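Local coordinates for probable mannosyltransferase KTR4 (Saccharomyces cerevisiae, PDB 5A07), which belongs to a family of GT-A-fold glycosyltransferases and holds guanosine-5'-diphosphate and a manganese ion in its pocket, at residues Tyr256-Asn261 with Ser369-Phe374. Numbering follows the deposited sequence.
Sequences YGFVLN and SSIHWF
Phe258 and Trp373 meet on a face of the sheet that they share as a bridged pair: Phe258 CG sits between its backbone N and carbonyl carbon (chi1 75°), whereas Trp373 CG lies anti to its backbone N (chi1 180°). The phenyl ring lies against the backbone and CB of Trp373. Trp373 CA lies over one face of it, 4.1 Å from the ring centroid, and Phe258 CZ touches Trp373 CB at 3.6 Å. The phenyl and the five-membered indole ring are near parallel but slid apart, with little overlap. Ile371 CG2 extends this apolar face, packing against Phe258 CD1 at 4.0 Å and meeting the edge of the Tyr256 ring.

The backbones pair as parallel strands. His372 uses both its N and its O toward the same strand, bonding to the residues on either side of Gly257 in sequence: its N donates to Tyr256 O at 2.8 Å and its O accepts from Phe258 N at 3.0 Å. Phe374 N then bonds to Phe258 O at 2.8 Å, carrying the pairing one residue past the end of strand 371-373. Beyond it, Trp373 NE1 reaches Val259 O at 3.1 Å, coming from above the carbonyl plane, and this bent bond helps to hold the indole where segment 256-261 leaves regular strand geometry at Val259.

On the other face, Gly257 CA lies at the edge of the Phe374 ring, 3.8 Å from CE2. One face of the same ring is covered by His372 CD2, while His372 NE2 bonds to Tyr434 OH.

The pair belongs to the mixed sheet of this GT-A-type fold, where strand 256-262 also runs antiparallel to 322-325 and 316-317. Helix 418-425 packs on Phe258 and Trp373, and helix 354-365 covers Tyr256 and Ile371.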
ATOM      1  N   TYR B 256      -8.379  -5.069   0.925  1.00 16.32           N
ATOM      2  CA  TYR B 256      -7.101  -4.395   1.044  1.00 16.00           C
ATOM      3  C   TYR B 256      -6.974  -3.859   2.465  1.00 16.22           C
ATOM      4  O   TYR B 256      -7.949  -3.352   3.036  1.00 15.59           O
ATOM      5  CB  TYR B 256      -6.982  -3.283   0.035  1.00 16.07           C
ATOM      6  CG  TYR B 256      -5.556  -2.734  -0.108  1.00 16.80           C
ATOM      7  CD1 TYR B 256      -4.608  -3.430  -0.847  1.00 17.94           C
ATOM      8  CD2 TYR B 256      -5.173  -1.575   0.480  1.00 16.83           C
ATOM      9  CE1 TYR B 256      -3.317  -2.961  -0.970  1.00 16.66           C
ATOM     10  CE2 TYR B 256      -3.873  -1.081   0.319  1.00 17.58           C
ATOM     11  CZ  TYR B 256      -2.971  -1.791  -0.423  1.00 17.69           C
ATOM     12  OH  TYR B 256      -1.702  -1.328  -0.577  1.00 17.98           O
ATOM     13  N   GLY B 257      -5.784  -4.001   3.015  1.00 14.57           N
ATOM     14  CA  GLY B 257      -5.437  -3.466   4.310  1.00 15.46           C
ATOM     15  C   GLY B 257      -4.176  -2.637   4.266  1.00 15.06           C
ATOM     16  O   GLY B 257      -3.164  -3.040   3.626  1.00 15.68           O
ATOM     17  N   PHE B 258      -4.214  -1.481   4.949  1.00 13.00           N
ATOM     18  CA  PHE B 258      -3.104  -0.582   4.998  1.00 13.63           C
ATOM     19  C   PHE B 258      -2.936  -0.036   6.413  1.00 13.92           C
ATOM     20  O   PHE B 258      -3.841  -0.120   7.248  1.00 13.60           O
ATOM     21  CB  PHE B 258      -3.268   0.561   3.978  1.00 13.00           C
ATOM     22  CG  PHE B 258      -4.281   1.624   4.376  1.00 12.68           C
ATOM     23  CD1 PHE B 258      -5.610   1.452   4.135  1.00 12.95           C
ATOM     24  CD2 PHE B 258      -3.884   2.782   5.001  1.00 13.42           C
ATOM     25  CE1 PHE B 258      -6.542   2.421   4.509  1.00 13.42           C
ATOM     26  CE2 PHE B 258      -4.805   3.748   5.393  1.00 13.98           C
ATOM     27  CZ  PHE B 258      -6.129   3.543   5.149  1.00 13.92           C
ATOM     28  N   VAL B 259      -1.769   0.522   6.648  1.00 14.68           N
ATOM     29  CA  VAL B 259      -1.460   1.237   7.891  1.00 15.88           C
ATOM     30  C   VAL B 259      -1.124   2.728   7.773  1.00 16.62           C
ATOM     31  O   VAL B 259      -1.380   3.512   8.754  1.00 16.07           O
ATOM     32  CB  VAL B 259      -0.374   0.556   8.774  1.00 13.75           C
ATOM     33  CG1 VAL B 259      -0.826  -0.774   9.314  1.00 15.21           C
ATOM     34  CG2 VAL B 259       0.935   0.385   8.028  1.00 15.00           C
ATOM     35  N   LEU B 260      -0.514   3.116   6.653  1.00 14.53           N
ATOM     36  CA  LEU B 260      -0.005   4.429   6.467  1.00 14.21           C
ATOM     37  C   LEU B 260      -0.483   4.956   5.085  1.00 15.03           C
ATOM     38  O   LEU B 260      -0.604   4.184   4.143  1.00 13.64           O
ATOM     39  CB  LEU B 260       1.556   4.456   6.553  1.00 16.14           C
ATOM     40  CG  LEU B 260       2.047   4.256   7.995  1.00 16.49           C
ATOM     41  CD1 LEU B 260       3.508   3.819   8.090  1.00 15.77           C
ATOM     42  CD2 LEU B 260       1.792   5.528   8.811  1.00 16.86           C
ATOM     43  N   ASN B 261      -0.698   6.258   4.977  1.00 14.14           N
ATOM     44  CA  ASN B 261      -1.397   6.863   3.818  1.00 16.30           C
ATOM     45  C   ASN B 261      -0.723   8.203   3.586  1.00 15.96           C
ATOM     46  O   ASN B 261      -0.777   9.066   4.437  1.00 20.21           O
ATOM     47  CB  ASN B 261      -2.869   7.004   4.268  1.00 16.59           C
ATOM     48  CG  ASN B 261      -3.813   7.337   3.152  1.00 17.93           C
ATOM     49  OD1 ASN B 261      -3.619   8.317   2.392  1.00 18.57           O
ATOM     50  ND2 ASN B 261      -4.888   6.556   3.072  1.00 17.61           N
ATOM     51  N   SER B 369     -15.359   1.194   1.204  1.00 20.95           N
ATOM     52  CA  SER B 369     -15.650   0.554   2.492  1.00 23.71           C
ATOM     53  C   SER B 369     -15.079  -0.890   2.558  1.00 22.68           C
ATOM     54  O   SER B 369     -15.085  -1.489   3.625  1.00 21.41           O
ATOM     55  CB  SER B 369     -17.158   0.549   2.761  1.00 27.20           C
ATOM     56  OG  SER B 369     -17.824  -0.263   1.796  1.00 30.00           O
ATOM     57  N   SER B 370     -14.545  -1.387   1.446  1.00 18.09           N
ATOM     58  CA  SER B 370     -13.835  -2.639   1.399  1.00 19.57           C
ATOM     59  C   SER B 370     -12.311  -2.521   1.671  1.00 19.29           C
ATOM     60  O   SER B 370     -11.619  -3.536   1.596  1.00 17.83           O
ATOM     61  CB  SER B 370     -14.065  -3.411   0.053  1.00 17.43           C
ATOM     62  OG  SER B 370     -13.418  -2.783  -1.051  1.00 18.83           O
ATOM     63  N   ILE B 371     -11.821  -1.302   1.908  1.00 15.98           N
ATOM     64  CA  ILE B 371     -10.396  -0.996   2.105  1.00 15.64           C
ATOM     65  C   ILE B 371     -10.249  -0.635   3.603  1.00 16.06           C
ATOM     66  O   ILE B 371     -10.931   0.308   4.109  1.00 19.18           O
ATOM     67  CB  ILE B 371      -9.938   0.145   1.198  1.00 16.36           C
ATOM     68  CG1 ILE B 371     -10.122  -0.244  -0.289  1.00 16.25           C
ATOM     69  CG2 ILE B 371      -8.522   0.515   1.544  1.00 16.94           C
ATOM     70  CD1 ILE B 371      -9.860   0.881  -1.213  1.00 15.71           C
ATOM     71  N   HIS B 372      -9.521  -1.457   4.338  1.00 15.27           N
ATOM     72  CA  HIS B 372      -9.486  -1.429   5.785  1.00 14.94           C
ATOM     73  C   HIS B 372      -8.202  -0.738   6.250  1.00 15.59           C
ATOM     74  O   HIS B 372      -7.092  -1.211   5.899  1.00 16.13           O
ATOM     75  CB  HIS B 372      -9.553  -2.824   6.353  1.00 16.55           C
ATOM     76  CG  HIS B 372      -9.536  -2.897   7.838  1.00 16.52           C
ATOM     77  ND1 HIS B 372     -10.635  -2.576   8.609  1.00 18.84           N
ATOM     78  CD2 HIS B 372      -8.561  -3.237   8.707  1.00 16.61           C
ATOM     79  CE1 HIS B 372     -10.332  -2.690   9.890  1.00 18.78           C
ATOM     80  NE2 HIS B 372      -9.081  -3.112   9.983  1.00 17.88           N
ATOM     81  N   TRP B 373      -8.341   0.195   7.191  1.00 15.44           N
ATOM     82  CA  TRP B 373      -7.207   0.796   7.897  1.00 15.24           C
ATOM     83  C   TRP B 373      -6.916   0.028   9.196  1.00 15.58           C
ATOM     84  O   TRP B 373      -7.707   0.063  10.156  1.00 15.66           O
ATOM     85  CB  TRP B 373      -7.472   2.277   8.212  1.00 15.30           C
ATOM     86  CG  TRP B 373      -6.372   2.973   8.932  1.00 15.72           C
ATOM     87  CD1 TRP B 373      -5.065   2.724   8.810  1.00 16.27           C
ATOM     88  CD2 TRP B 373      -6.480   4.086   9.778  1.00 15.38           C
ATOM     89  NE1 TRP B 373      -4.326   3.552   9.600  1.00 16.13           N
ATOM     90  CE2 TRP B 373      -5.184   4.397  10.227  1.00 16.75           C
ATOM     91  CE3 TRP B 373      -7.557   4.851  10.247  1.00 15.16           C
ATOM     92  CZ2 TRP B 373      -4.924   5.456  11.069  1.00 15.93           C
ATOM     93  CZ3 TRP B 373      -7.307   5.876  11.087  1.00 17.37           C
ATOM     94  CH2 TRP B 373      -5.996   6.188  11.487  1.00 20.30           C
ATOM     95  N   PHE B 374      -5.769  -0.674   9.217  1.00 14.59           N
ATOM     96  CA  PHE B 374      -5.398  -1.531  10.333  1.00 14.51           C
ATOM     97  C   PHE B 374      -4.787  -0.670  11.424  1.00 15.31           C
ATOM     98  O   PHE B 374      -3.557  -0.661  11.651  1.00 15.99           O
ATOM     99  CB  PHE B 374      -4.406  -2.631   9.891  1.00 14.31           C
ATOM    100  CG  PHE B 374      -5.080  -3.868   9.403  1.00 14.26           C
ATOM    101  CD1 PHE B 374      -5.746  -4.690  10.283  1.00 13.98           C
ATOM    102  CD2 PHE B 374      -5.076  -4.195   8.029  1.00 15.35           C
ATOM    103  CE1 PHE B 374      -6.415  -5.833   9.812  1.00 17.59           C
ATOM    104  CE2 PHE B 374      -5.727  -5.323   7.594  1.00 15.57           C
ATOM    105  CZ  PHE B 374      -6.407  -6.147   8.474  1.00 17.43           C
TER